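Side-chain contacts in interpain A (Prevotella intermedia, PDB 3BB7), which probably cleaves proteins as a cysteine peptidase of the C10 family, here in its proenzyme form with the prodomain still attached: residues W54-D59 against Y305-E310; S80-E85 against W237-F242; Y142-P147 against E194-G199; A154-T159 against T217-T222; W163-D168 against T175-N180. The protein carries 1 engineered substitution. All blocks are in the same frame, centred on the assembly; numbering follows the deposited sequence.

Interaction 1: W54-D59 against Y305-E310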
# COMPACT_ATOMS: atom_id res chain seq x y z
N TRP A 54 10.20 2.42 -0.37
CA TRP A 54 10.11 3.82 -0.78
C TRP A 54 11.45 4.53 -0.52
O TRP A 54 11.94 5.27 -1.37
CB TRP A 54 8.96 4.51 -0.03
CG TRP A 54 8.83 5.95 -0.43
CD1 TRP A 54 8.19 6.45 -1.55
CD2 TRP A 54 9.33 7.08 0.29
NE1 TRP A 54 8.30 7.83 -1.58
CE2 TRP A 54 8.97 8.24 -0.45
CE3 TRP A 54 10.04 7.22 1.49
CZ2 TRP A 54 9.36 9.52 -0.05
CZ3 TRP A 54 10.40 8.50 1.90
CH2 TRP A 54 10.05 9.63 1.14
N LEU A 55 12.06 4.29 0.64
CA LEU A 55 13.36 4.90 0.93
C LEU A 55 14.43 4.45 -0.08
O LEU A 55 15.27 5.26 -0.51
CB LEU A 55 13.82 4.56 2.35
CG LEU A 55 13.02 5.21 3.48
CD1 LEU A 55 13.49 4.63 4.84
CD2 LEU A 55 13.14 6.73 3.50
N LYS A 56 14.43 3.17 -0.42
CA LYS A 56 15.41 2.65 -1.41
C LYS A 56 15.19 3.28 -2.80
O LYS A 56 16.15 3.67 -3.48
CB LYS A 56 15.33 1.12 -1.48
CG LYS A 56 15.87 0.44 -0.20
CD LYS A 56 16.01 -1.06 -0.39
CE LYS A 56 17.01 -1.64 0.62
NZ LYS A 56 17.46 -3.04 0.28
N ALA A 57 13.93 3.41 -3.20
CA ALA A 57 13.55 4.04 -4.47
C ALA A 57 13.94 5.54 -4.49
O ALA A 57 14.48 6.04 -5.49
CB ALA A 57 12.05 3.88 -4.68
N ILE A 58 13.73 6.24 -3.37
CA ILE A 58 14.16 7.64 -3.25
C ILE A 58 15.67 7.75 -3.41
O ILE A 58 16.17 8.57 -4.21
CB ILE A 58 13.69 8.20 -1.88
CG1 ILE A 58 12.17 8.45 -1.88
CG2 ILE A 58 14.46 9.46 -1.46
CD1 ILE A 58 11.68 9.65 -2.71
N ASP A 59 16.41 6.94 -2.67
CA ASP A 59 17.87 6.93 -2.78
C ASP A 59 18.31 6.69 -4.23
O ASP A 59 19.17 7.41 -4.73
CB ASP A 59 18.47 5.89 -1.82
CG ASP A 59 19.97 5.79 -1.95
OD1 ASP A 59 20.41 4.89 -2.70
OD2 ASP A 59 20.68 6.62 -1.33
N TYR A 305 15.19 -3.71 -13.60
CA TYR A 305 15.80 -4.21 -12.37
C TYR A 305 15.93 -3.19 -11.24
O TYR A 305 16.45 -3.52 -10.17
CB TYR A 305 17.18 -4.78 -12.71
CG TYR A 305 17.11 -5.94 -13.65
CD1 TYR A 305 17.87 -5.96 -14.82
CD2 TYR A 305 16.28 -7.02 -13.36
CE1 TYR A 305 17.81 -7.06 -15.69
CE2 TYR A 305 16.21 -8.12 -14.22
CZ TYR A 305 16.96 -8.14 -15.37
OH TYR A 305 16.88 -9.25 -16.19
N SER A 306 15.48 -1.96 -11.49
CA SER A 306 15.56 -0.87 -10.52
C SER A 306 14.46 -1.00 -9.46
O SER A 306 13.47 -1.67 -9.68
CB SER A 306 15.36 0.47 -11.22
OG SER A 306 14.08 0.55 -11.84
N PHE A 307 14.64 -0.35 -8.32
CA PHE A 307 13.55 -0.27 -7.35
C PHE A 307 12.34 0.46 -7.91
O PHE A 307 11.21 0.13 -7.58
CB PHE A 307 14.02 0.45 -6.08
CG PHE A 307 15.03 -0.33 -5.29
CD1 PHE A 307 14.62 -1.39 -4.50
CD2 PHE A 307 16.38 0.00 -5.35
CE1 PHE A 307 15.55 -2.12 -3.77
CE2 PHE A 307 17.31 -0.71 -4.61
CZ PHE A 307 16.90 -1.77 -3.83
N THR A 308 12.56 1.48 -8.74
CA THR A 308 11.43 2.32 -9.24
C THR A 308 10.58 1.64 -10.29
O THR A 308 9.46 2.06 -10.58
CB THR A 308 11.88 3.68 -9.79
OG1 THR A 308 12.85 3.48 -10.83
CG2 THR A 308 12.46 4.54 -8.72
N ALA A 309 11.13 0.59 -10.89
CA ALA A 309 10.37 -0.16 -11.87
C ALA A 309 9.23 -0.91 -11.17
O ALA A 309 8.24 -1.27 -11.81
CB ALA A 309 11.29 -1.13 -12.58
N GLU A 310 9.35 -1.11 -9.87
CA GLU A 310 8.38 -1.90 -9.08
C GLU A 310 7.20 -1.03 -8.64
O GLU A 310 6.94 -0.85 -7.43
CB GLU A 310 9.10 -2.55 -7.90
CG GLU A 310 10.32 -3.37 -8.35
CD GLU A 310 11.23 -3.78 -7.21
OE1 GLU A 310 11.01 -3.32 -6.06
OE2 GLU A 310 12.19 -4.55 -7.47
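The Phe307 ring packs under Lys56 in an apolar contact between helix 49-68, in the part of the chain related to the Spi inhibitor, and the loop before strand 312-315 of the protease. Lys56 CB stands over the centre of the ring face, 3.8 Å from the centroid and 4° off the normal, a CH-pi contact. The lysine chain runs on extended and crosses the ring at a slant. Lys56 CD comes down at the rim, 3.6 Å from Phe307 CE1. Beside the ring, Ala57 CA lies 4.0 Å from Phe307 CB. Thr308 sits next along the loop and turns its methyl to the helix, with CG2 4.1 Å from Ala57 CB. Its chi1 of 56° puts OG1 between backbone N and carbonyl carbon, where it bonds to Asn300 O. A type I turn from Phe307 to Glu310 shapes the loop. Helix residues outside the segment add polar ties: Glu60 accepts from the N-H of both Phe307 and Thr308, and Trp53 NE1 donates to Phe307 O. Glu310 OE1 is hydrogen-bonded to His267 NE2, the predicted active-site histidine. The lysine thus contributes methylene groups here, and the neighbouring polar bonds fix the loop that carries the ring.

Interaction 2: S80-E85 against W237-F242; sequences SKYAAE and WMDIVF
Tyr82 lays its ring against Phe242 on the helix 234-246, and its path from CB outward traces the contact. Chi1 of -44° sets CG beside the backbone N and directs the ring at the helix. Tyr82 CG lies 3.8 Å from Phe242 CB. That methylene is centred over one face, 3.7 Å from the Tyr82 ring centroid and 9° off the normal, a CH-pi contact. Lys81 CB covers the opposite face, so the ring is sandwiched between two aliphatic groups. Farther out, Tyr82 CE2 is 3.9 Å from Phe242 CD2. The two rings meet obliquely, with planes at 55°. Tyr82 CE1 approaches Asp239 O, at 4.0 Å. The hydroxyl ends beside the Asp239 carboxylate, but it is modelled too close there and its exact place is doubtful. Lys81 bends at chi3 and crosses the Asp239 side chain at about a right angle. Lys81 NZ forms a salt bridge with Asp239 OD1 at 3.3 Å. Nearby, Thr246 OG1 of the helix accepts from Ala83 N, and Tyr274 OH bonds to Ala83 O. The arrangement is that of an irregular linker between helices 49-68 and 116-128, held to helix 234-246 of the C10 peptidase fold by the Tyr82 ring and the Lys81 salt bridge.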
# COMPACT_ATOMS: atom_id res chain seq x y z
N SER A 80 -7.63 23.23 -12.21
CA SER A 80 -8.62 23.40 -13.28
C SER A 80 -9.08 22.06 -13.84
O SER A 80 -10.08 22.00 -14.56
CB SER A 80 -8.06 24.30 -14.41
OG SER A 80 -7.18 23.58 -15.26
N LYS A 81 -8.34 20.99 -13.52
CA LYS A 81 -8.62 19.63 -14.00
C LYS A 81 -9.08 18.65 -12.90
O LYS A 81 -9.79 17.67 -13.20
CB LYS A 81 -7.36 19.02 -14.66
CG LYS A 81 -6.92 19.63 -16.02
CD LYS A 81 -5.87 18.70 -16.74
CE LYS A 81 -4.41 18.98 -16.29
NZ LYS A 81 -3.40 17.85 -16.49
N TYR A 82 -8.65 18.89 -11.66
CA TYR A 82 -8.87 17.95 -10.54
C TYR A 82 -9.23 18.69 -9.28
O TYR A 82 -9.08 19.92 -9.23
CB TYR A 82 -7.56 17.23 -10.21
CG TYR A 82 -6.79 16.73 -11.40
CD1 TYR A 82 -7.29 15.69 -12.17
CD2 TYR A 82 -5.58 17.29 -11.75
CE1 TYR A 82 -6.56 15.22 -13.28
CE2 TYR A 82 -4.86 16.84 -12.82
CZ TYR A 82 -5.35 15.82 -13.59
OH TYR A 82 -4.57 15.42 -14.65
N ALA A 83 -9.62 17.96 -8.24
CA ALA A 83 -9.71 18.57 -6.93
C ALA A 83 -8.40 19.23 -6.56
O ALA A 83 -7.29 18.72 -6.86
CB ALA A 83 -10.11 17.53 -5.88
N ALA A 84 -8.49 20.36 -5.88
CA ALA A 84 -7.27 21.04 -5.46
C ALA A 84 -6.39 20.15 -4.57
O ALA A 84 -5.16 20.20 -4.66
CB ALA A 84 -7.58 22.33 -4.75
N GLU A 85 -7.04 19.36 -3.72
CA GLU A 85 -6.38 18.44 -2.79
C GLU A 85 -7.45 17.43 -2.41
O GLU A 85 -8.65 17.71 -2.54
CB GLU A 85 -5.87 19.19 -1.56
CG GLU A 85 -6.97 20.02 -0.89
CD GLU A 85 -6.49 20.89 0.24
OE1 GLU A 85 -5.34 20.70 0.69
OE2 GLU A 85 -7.28 21.76 0.68
N TRP A 237 1.12 9.27 -15.49
CA TRP A 237 0.87 8.48 -14.29
C TRP A 237 0.27 9.35 -13.15
O TRP A 237 -0.73 8.95 -12.53
CB TRP A 237 2.21 7.90 -13.83
CG TRP A 237 2.13 6.89 -12.74
CD1 TRP A 237 2.54 7.06 -11.44
CD2 TRP A 237 1.65 5.55 -12.84
NE1 TRP A 237 2.36 5.90 -10.73
CE2 TRP A 237 1.83 4.95 -11.57
CE3 TRP A 237 1.13 4.78 -13.89
CZ2 TRP A 237 1.48 3.62 -11.31
CZ3 TRP A 237 0.78 3.46 -13.63
CH2 TRP A 237 0.96 2.90 -12.35
N MET A 238 0.82 10.55 -12.93
CA MET A 238 0.29 11.36 -11.85
C MET A 238 -1.10 11.84 -12.20
O MET A 238 -1.94 11.95 -11.33
CB MET A 238 1.20 12.54 -11.54
CG MET A 238 2.53 12.14 -10.93
SD MET A 238 2.43 10.97 -9.57
CE MET A 238 1.41 11.80 -8.35
N ASP A 239 -1.40 12.07 -13.48
CA ASP A 239 -2.79 12.44 -13.82
C ASP A 239 -3.80 11.33 -13.50
O ASP A 239 -4.94 11.62 -13.09
CB ASP A 239 -2.87 12.89 -15.28
CG ASP A 239 -2.39 14.34 -15.47
OD1 ASP A 239 -2.26 14.76 -16.64
OD2 ASP A 239 -2.15 15.07 -14.46
N ILE A 240 -3.40 10.07 -13.65
CA ILE A 240 -4.26 8.97 -13.25
C ILE A 240 -4.49 9.04 -11.74
O ILE A 240 -5.63 8.91 -11.27
CB ILE A 240 -3.67 7.59 -13.64
CG1 ILE A 240 -3.66 7.47 -15.17
CG2 ILE A 240 -4.48 6.47 -13.01
CD1 ILE A 240 -2.87 6.28 -15.66
N VAL A 241 -3.41 9.19 -10.97
CA VAL A 241 -3.55 9.31 -9.52
C VAL A 241 -4.48 10.46 -9.13
O VAL A 241 -5.45 10.26 -8.34
CB VAL A 241 -2.18 9.47 -8.84
CG1 VAL A 241 -2.36 9.72 -7.32
CG2 VAL A 241 -1.31 8.19 -9.08
N PHE A 242 -4.25 11.66 -9.67
CA PHE A 242 -5.12 12.80 -9.30
C PHE A 242 -6.56 12.61 -9.70
O PHE A 242 -7.48 12.95 -8.95
CB PHE A 242 -4.59 14.11 -9.86
CG PHE A 242 -3.18 14.45 -9.46
CD1 PHE A 242 -2.70 14.20 -8.16
CD2 PHE A 242 -2.33 15.04 -10.40
CE1 PHE A 242 -1.37 14.55 -7.81
CE2 PHE A 242 -1.02 15.39 -10.08
CZ PHE A 242 -0.53 15.15 -8.78

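Interaction 3: Y142-P147 against E194-G199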
# COMPACT_ATOMS: atom_id res chain seq x y z
N TYR A 142 0.14 -23.88 0.92
CA TYR A 142 1.36 -23.52 1.62
C TYR A 142 2.21 -24.76 1.80
O TYR A 142 1.78 -25.72 2.44
CB TYR A 142 1.07 -22.88 2.98
CG TYR A 142 2.36 -22.59 3.72
CD1 TYR A 142 3.23 -21.59 3.28
CD2 TYR A 142 2.72 -23.34 4.84
CE1 TYR A 142 4.45 -21.34 3.92
CE2 TYR A 142 3.92 -23.10 5.50
CZ TYR A 142 4.79 -22.10 5.04
OH TYR A 142 5.97 -21.85 5.69
N PRO A 143 3.44 -24.76 1.26
CA PRO A 143 4.07 -23.68 0.49
C PRO A 143 3.42 -23.54 -0.88
O PRO A 143 2.83 -24.53 -1.40
CB PRO A 143 5.50 -24.18 0.35
CG PRO A 143 5.35 -25.66 0.33
CD PRO A 143 4.32 -25.94 1.36
N ALA A 144 3.51 -22.34 -1.46
CA ALA A 144 2.82 -22.08 -2.71
C ALA A 144 3.21 -23.02 -3.84
O ALA A 144 2.36 -23.33 -4.71
CB ALA A 144 3.03 -20.63 -3.12
N ASN A 145 4.46 -23.51 -3.81
CA ASN A 145 4.96 -24.39 -4.87
C ASN A 145 4.60 -25.86 -4.74
O ASN A 145 5.02 -26.69 -5.57
CB ASN A 145 6.44 -24.21 -5.12
CG ASN A 145 7.32 -24.68 -3.98
OD1 ASN A 145 6.88 -25.29 -3.01
ND2 ASN A 145 8.60 -24.42 -4.12
N ASP A 146 3.79 -26.18 -3.74
CA ASP A 146 3.29 -27.54 -3.60
C ASP A 146 1.78 -27.60 -3.82
O ASP A 146 1.02 -27.19 -2.96
CB ASP A 146 3.63 -28.09 -2.22
CG ASP A 146 3.29 -29.55 -2.07
OD1 ASP A 146 3.55 -30.09 -0.97
OD2 ASP A 146 2.77 -30.18 -3.03
N PRO A 147 1.35 -28.12 -4.99
CA PRO A 147 -0.08 -28.29 -5.26
C PRO A 147 -0.79 -29.16 -4.24
O PRO A 147 -2.02 -29.11 -4.13
CB PRO A 147 -0.11 -28.96 -6.64
CG PRO A 147 1.28 -29.36 -6.97
CD PRO A 147 2.19 -28.51 -6.13
N GLU A 194 -4.01 -14.85 -5.34
CA GLU A 194 -3.05 -15.97 -5.52
C GLU A 194 -1.81 -15.81 -4.64
O GLU A 194 -0.67 -16.07 -5.06
CB GLU A 194 -2.66 -16.13 -6.98
CG GLU A 194 -2.19 -17.52 -7.37
CD GLU A 194 -3.26 -18.59 -7.24
OE1 GLU A 194 -2.88 -19.79 -7.22
OE2 GLU A 194 -4.46 -18.24 -7.16
N MET A 195 -2.03 -15.41 -3.39
CA MET A 195 -0.95 -15.16 -2.45
C MET A 195 -0.02 -16.37 -2.30
O MET A 195 -0.50 -17.51 -2.22
CB MET A 195 -1.53 -14.81 -1.08
CG MET A 195 -0.55 -14.20 -0.04
SD MET A 195 0.20 -12.63 -0.56
CE MET A 195 -1.22 -11.53 -0.46
N GLN A 196 1.27 -16.08 -2.19
CA GLN A 196 2.31 -17.08 -1.87
C GLN A 196 2.64 -16.77 -0.42
O GLN A 196 3.42 -15.87 -0.11
CB GLN A 196 3.53 -16.88 -2.77
CG GLN A 196 3.18 -17.22 -4.23
CD GLN A 196 4.35 -17.15 -5.16
OE1 GLN A 196 4.23 -16.65 -6.29
NE2 GLN A 196 5.50 -17.65 -4.71
N TYR A 197 2.05 -17.55 0.49
CA TYR A 197 2.09 -17.21 1.90
C TYR A 197 3.44 -17.56 2.51
O TYR A 197 4.10 -18.55 2.13
CB TYR A 197 0.99 -17.93 2.65
CG TYR A 197 -0.35 -17.24 2.51
CD1 TYR A 197 -1.35 -17.77 1.70
CD2 TYR A 197 -0.63 -16.07 3.22
CE1 TYR A 197 -2.61 -17.12 1.54
CE2 TYR A 197 -1.87 -15.43 3.09
CZ TYR A 197 -2.87 -15.97 2.28
OH TYR A 197 -4.06 -15.31 2.15
N GLY A 198 3.83 -16.79 3.53
CA GLY A 198 5.05 -17.10 4.27
C GLY A 198 4.92 -16.62 5.70
O GLY A 198 4.00 -15.86 6.02
N GLY A 199 5.81 -17.09 6.57
CA GLY A 199 5.83 -16.61 7.96
C GLY A 199 6.41 -15.22 8.12
O GLY A 199 6.80 -14.59 7.15
O HOH W 1 7.40 -19.40 5.24
O HOH W 2 4.62 -20.17 -0.05
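Tyr142 and Ala144 face Tyr197 and Gln196 where the turn between strands 138-142 and 150-154 meets the loop after helix 176-192. The apolar contacts are few. Ala144 CB abuts the aliphatic part of Gln196, 3.6 Å from CG. Tyr142 CD1 lies 4.3 Å from Tyr197 CB. The Tyr197 ring leads away and has Met195 CG over the centre of one face. A second kind of contact is between ring edge and carbonyl. In Tyr142, chi1 of 176° swings the ring away from the backbone N and alongside the other loop. Tyr197 O sits at the edge of the Tyr142 ring, near its plane, 3.3 Å from Tyr142 CE1. Water supplies the polar links. One water joins Tyr142 OH, at 2.9 Å, to the backbone N-H of Gly199. Another accepts from Ala144 N, at 2.8 Å, and donates to Tyr197 O, also at 2.8 Å. A cis peptide precedes Pro143 and a type I turn runs from Pro143 to Asp146, while Glu194, with positive phi, closes a Schellman motif at the end of the helix. Tyr197 O therefore meets both an aromatic edge and a water proton, and the loops are coupled mainly through bridging water and small apolar patches.

Interaction 4: A154-T159 against T217-T222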
# COMPACT_ATOMS: atom_id res chain seq x y z
N ALA A 154 -10.97 -19.97 0.44
CA ALA A 154 -11.95 -18.93 0.68
C ALA A 154 -13.23 -19.27 -0.10
O ALA A 154 -13.18 -19.53 -1.31
CB ALA A 154 -11.39 -17.62 0.19
N ASP A 155 -14.36 -19.29 0.60
CA ASP A 155 -15.66 -19.46 -0.06
C ASP A 155 -16.30 -18.09 -0.17
O ASP A 155 -17.14 -17.69 0.66
CB ASP A 155 -16.54 -20.41 0.76
CG ASP A 155 -17.88 -20.67 0.10
OD1 ASP A 155 -18.13 -20.09 -1.00
OD2 ASP A 155 -18.68 -21.43 0.70
N PHE A 156 -15.88 -17.33 -1.17
CA PHE A 156 -16.35 -15.95 -1.34
C PHE A 156 -17.88 -15.89 -1.50
O PHE A 156 -18.56 -14.99 -0.95
CB PHE A 156 -15.70 -15.26 -2.55
CG PHE A 156 -14.19 -15.37 -2.62
CD1 PHE A 156 -13.36 -14.39 -2.08
CD2 PHE A 156 -13.60 -16.42 -3.33
CE1 PHE A 156 -11.99 -14.46 -2.21
CE2 PHE A 156 -12.19 -16.54 -3.42
CZ PHE A 156 -11.40 -15.55 -2.86
N GLY A 157 -18.42 -16.82 -2.30
CA GLY A 157 -19.84 -16.74 -2.68
C GLY A 157 -20.77 -16.95 -1.49
O GLY A 157 -21.92 -16.49 -1.51
N ASN A 158 -20.30 -17.64 -0.44
CA ASN A 158 -21.12 -17.82 0.75
C ASN A 158 -20.73 -16.93 1.92
O ASN A 158 -21.21 -17.12 3.04
CB ASN A 158 -21.14 -19.29 1.16
CG ASN A 158 -21.93 -20.14 0.20
OD1 ASN A 158 -23.09 -19.86 -0.08
ND2 ASN A 158 -21.30 -21.18 -0.33
N THR A 159 -19.90 -15.92 1.65
CA THR A 159 -19.44 -15.05 2.71
C THR A 159 -20.08 -13.68 2.60
O THR A 159 -19.95 -13.01 1.56
CB THR A 159 -17.90 -14.92 2.69
OG1 THR A 159 -17.34 -16.19 2.96
CG2 THR A 159 -17.41 -13.95 3.77
N THR A 217 -13.05 -11.36 -10.39
CA THR A 217 -13.68 -12.67 -10.39
C THR A 217 -14.36 -13.04 -9.09
O THR A 217 -15.50 -13.57 -9.11
CB THR A 217 -12.67 -13.74 -10.79
OG1 THR A 217 -12.33 -13.51 -12.16
CG2 THR A 217 -13.23 -15.14 -10.67
N TYR A 218 -13.67 -12.83 -7.97
CA TYR A 218 -14.15 -13.29 -6.67
C TYR A 218 -14.88 -12.20 -5.90
O TYR A 218 -15.70 -12.51 -5.04
CB TYR A 218 -13.00 -13.86 -5.83
CG TYR A 218 -12.32 -15.01 -6.52
CD1 TYR A 218 -11.00 -14.92 -6.93
CD2 TYR A 218 -13.00 -16.20 -6.76
CE1 TYR A 218 -10.37 -15.95 -7.58
CE2 TYR A 218 -12.37 -17.28 -7.37
CZ TYR A 218 -11.06 -17.15 -7.81
OH TYR A 218 -10.43 -18.19 -8.47
N PHE A 219 -14.61 -10.94 -6.21
CA PHE A 219 -15.28 -9.85 -5.50
C PHE A 219 -16.27 -9.07 -6.36
O PHE A 219 -17.02 -8.23 -5.83
CB PHE A 219 -14.29 -8.90 -4.85
CG PHE A 219 -13.54 -9.50 -3.68
CD1 PHE A 219 -12.24 -9.96 -3.84
CD2 PHE A 219 -14.11 -9.55 -2.41
CE1 PHE A 219 -11.51 -10.50 -2.75
CE2 PHE A 219 -13.40 -10.07 -1.31
CZ PHE A 219 -12.09 -10.53 -1.47
N GLY A 220 -16.24 -9.31 -7.66
CA GLY A 220 -17.18 -8.70 -8.59
C GLY A 220 -16.93 -7.24 -8.94
O GLY A 220 -17.85 -6.54 -9.38
N PHE A 221 -15.69 -6.78 -8.79
CA PHE A 221 -15.32 -5.44 -9.24
C PHE A 221 -15.06 -5.46 -10.73
O PHE A 221 -13.93 -5.67 -11.18
CB PHE A 221 -14.09 -4.91 -8.51
CG PHE A 221 -14.33 -4.58 -7.06
CD1 PHE A 221 -15.02 -3.42 -6.70
CD2 PHE A 221 -13.93 -5.47 -6.07
CE1 PHE A 221 -15.25 -3.11 -5.33
CE2 PHE A 221 -14.17 -5.21 -4.72
CZ PHE A 221 -14.81 -4.01 -4.33
N THR A 222 -16.15 -5.26 -11.49
CA THR A 222 -16.10 -5.40 -12.94
C THR A 222 -14.98 -4.59 -13.58
O THR A 222 -14.35 -5.07 -14.54
CB THR A 222 -17.46 -4.99 -13.52
OG1 THR A 222 -17.70 -3.61 -13.28
CG2 THR A 222 -18.53 -5.76 -12.88
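The Phe156 ring is met on one face by Tyr218 and on the other by Ala154, at the end of its own strand. Tyr218 CB sits over the centre of its face, 3.5 Å from the centroid and 4° off the normal. Ala154 CB lies on the opposite face, offset toward the rim. The Tyr218 ring is nearly parallel to that of Phe156, with planes at 18°, but displaced, with little ring over ring. Phe156 CE2 is 3.5 Å from Tyr218 CD2. Thr217 CG2 rests over a face of Tyr218. Phe156 also turns an edge to the face of Phe219, a T-shaped pair with centroids 5.4 Å apart and planes at 73°. There Phe156 CE1 lies 4.0 Å from Phe219 CZ. Asp155 orders the loop: its OD2 takes a hydrogen bond from Asn158 ND2 in the amide plane, on the syn side. Outside the pair, His188 meets the Phe156 ring and Ala192 touches it, both from helix 176-192. The result is an aromatic cluster joining the loop after strand 150-154 to the end of helix 208-218 in the peptidase fold.

Interaction 5: W163-D168 against T175-N180; sequences WANMKD and TEAEAN
Asn165 lays its side chain across the first turn of helix 176-192, over Ala177 and Glu178. That turn starts with a capping box. Glu178 N donates to Thr175 OG1 at the N-cap, at 3.0 Å, and Thr175 N donates to Glu178 OE2 at 2.9 Å. The second bond reaches OE2 on its anti side, 30° out of the carboxylate plane. Asn165 OD1 comes within 3.8 Å of Glu178 CG, and ND2 packs near Ala177 CB while bonding to Asp162. The amide and carboxylate planes stand 78° apart. One water donates to Asn165 OD1 and is bonded to Thr175 OG1. A second sits close to both Asn165 OD1 and Glu178 OE1, though its protons cannot all be assigned. The Lys167 chain runs slantwise over the glutamate, with CD 3.7 Å from Glu178 OE2. Lys167 NZ stays 5.0 Å from Glu178 OE1, too far for a direct pair. A further water accepts from Lys167 NZ and donates to Glu178 OE1. The carboxylate thus closes the capping box with OE2 and meets water with OE1. On the backbone side, Glu178 CA makes a C-H...O contact with Asn165 O, 3.2 Å long and bent to 138° at the hydrogen.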
# COMPACT_ATOMS: atom_id res chain seq x y z
N TRP A 163 -18.89 -5.96 7.49
CA TRP A 163 -18.41 -4.57 7.49
C TRP A 163 -18.62 -3.83 8.80
O TRP A 163 -17.78 -3.04 9.22
CB TRP A 163 -19.04 -3.77 6.34
CG TRP A 163 -18.82 -4.41 5.00
CD1 TRP A 163 -19.75 -5.00 4.20
CD2 TRP A 163 -17.55 -4.65 4.37
NE1 TRP A 163 -19.16 -5.48 3.06
CE2 TRP A 163 -17.80 -5.31 3.15
CE3 TRP A 163 -16.23 -4.32 4.70
CZ2 TRP A 163 -16.76 -5.66 2.26
CZ3 TRP A 163 -15.19 -4.68 3.83
CH2 TRP A 163 -15.46 -5.37 2.63
N ALA A 164 -19.74 -4.11 9.47
CA ALA A 164 -20.06 -3.40 10.73
C ALA A 164 -19.09 -3.73 11.86
O ALA A 164 -19.05 -2.97 12.84
CB ALA A 164 -21.52 -3.69 11.16
N ASN A 165 -18.33 -4.84 11.74
CA ASN A 165 -17.37 -5.25 12.77
C ASN A 165 -15.91 -5.02 12.36
O ASN A 165 -14.98 -5.52 13.03
CB ASN A 165 -17.60 -6.71 13.18
CG ASN A 165 -18.61 -6.86 14.30
OD1 ASN A 165 -18.61 -6.09 15.27
ND2 ASN A 165 -19.48 -7.86 14.17
N MET A 166 -15.70 -4.24 11.29
CA MET A 166 -14.33 -3.86 10.90
C MET A 166 -13.89 -2.62 11.66
O MET A 166 -14.24 -1.51 11.31
CB MET A 166 -14.23 -3.60 9.40
CG MET A 166 -14.81 -4.64 8.53
SD MET A 166 -13.72 -6.03 8.35
CE MET A 166 -14.68 -7.04 7.18
N LYS A 167 -13.08 -2.82 12.68
CA LYS A 167 -12.57 -1.73 13.49
C LYS A 167 -11.48 -0.97 12.74
O LYS A 167 -10.75 -1.57 11.94
CB LYS A 167 -12.03 -2.34 14.80
CG LYS A 167 -11.75 -1.43 15.93
CD LYS A 167 -11.63 -2.24 17.25
CE LYS A 167 -11.72 -1.34 18.46
NZ LYS A 167 -12.35 -0.02 18.22
N ASP A 168 -11.34 0.33 13.03
CA ASP A 168 -10.29 1.12 12.39
C ASP A 168 -8.91 0.64 12.86
O ASP A 168 -8.00 0.54 12.06
CB ASP A 168 -10.45 2.60 12.72
CG ASP A 168 -11.49 3.27 11.87
OD1 ASP A 168 -11.90 2.69 10.82
OD2 ASP A 168 -11.89 4.39 12.27
N THR A 175 -12.90 -7.15 19.98
CA THR A 175 -13.68 -8.34 20.28
C THR A 175 -13.34 -9.45 19.29
O THR A 175 -12.80 -9.20 18.22
CB THR A 175 -15.20 -8.10 20.15
OG1 THR A 175 -15.52 -7.89 18.76
CG2 THR A 175 -15.68 -6.91 21.00
N GLU A 176 -13.73 -10.67 19.63
CA GLU A 176 -13.50 -11.78 18.70
C GLU A 176 -14.24 -11.57 17.39
O GLU A 176 -13.70 -11.88 16.34
CB GLU A 176 -13.90 -13.11 19.30
CG GLU A 176 -13.48 -14.29 18.43
CD GLU A 176 -13.64 -15.62 19.09
OE1 GLU A 176 -12.60 -16.19 19.52
OE2 GLU A 176 -14.79 -16.08 19.21
N ALA A 177 -15.47 -11.05 17.46
CA ALA A 177 -16.22 -10.80 16.21
C ALA A 177 -15.52 -9.75 15.34
O ALA A 177 -15.50 -9.87 14.11
CB ALA A 177 -17.66 -10.39 16.50
N GLU A 178 -14.94 -8.73 15.96
CA GLU A 178 -14.18 -7.74 15.19
C GLU A 178 -12.91 -8.36 14.57
O GLU A 178 -12.58 -8.08 13.42
CB GLU A 178 -13.82 -6.58 16.10
CG GLU A 178 -15.02 -5.70 16.41
CD GLU A 178 -14.83 -4.76 17.60
OE1 GLU A 178 -15.62 -3.80 17.68
OE2 GLU A 178 -13.92 -4.96 18.43
N ALA A 179 -12.21 -9.21 15.33
CA ALA A 179 -11.04 -9.91 14.82
C ALA A 179 -11.42 -10.81 13.67
O ALA A 179 -10.76 -10.80 12.64
CB ALA A 179 -10.42 -10.71 15.92
N ASN A 180 -12.49 -11.59 13.83
CA ASN A 180 -12.91 -12.48 12.75
C ASN A 180 -13.36 -11.75 11.48
O ASN A 180 -13.15 -12.21 10.36
CB ASN A 180 -13.98 -13.42 13.27
CG ASN A 180 -13.40 -14.50 14.16
OD1 ASN A 180 -12.22 -14.84 14.04
ND2 ASN A 180 -14.21 -15.05 15.03
O HOH W 3 -18.09 -7.08 18.18
O HOH W 4 -17.52 -3.22 15.83
O HOH W 5 -15.32 -1.16 18.02

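Overall arrangement
Interaction 1 joins the inhibitor-related part of the chain to the protease and lies beside the predicted active-site histidine. The Phe307 side chain is about 6 Å from that of His267, the predicted proton acceptor. In interaction 3 the Tyr197 side chain is about 11 Å from that of Ala116, the engineered position of the predicted nucleophile. Interactions 2, 4 and 5 lie away from both sites. Interactions 3 and 4 cross along the chain, with nearest atoms about 6 Å apart. Interaction 5 is nested within both, its centre about 20 Å from that of interaction 4. Interactions 1 and 5 sit on opposite sides of the chain's centre, their centres about 35 Å apart.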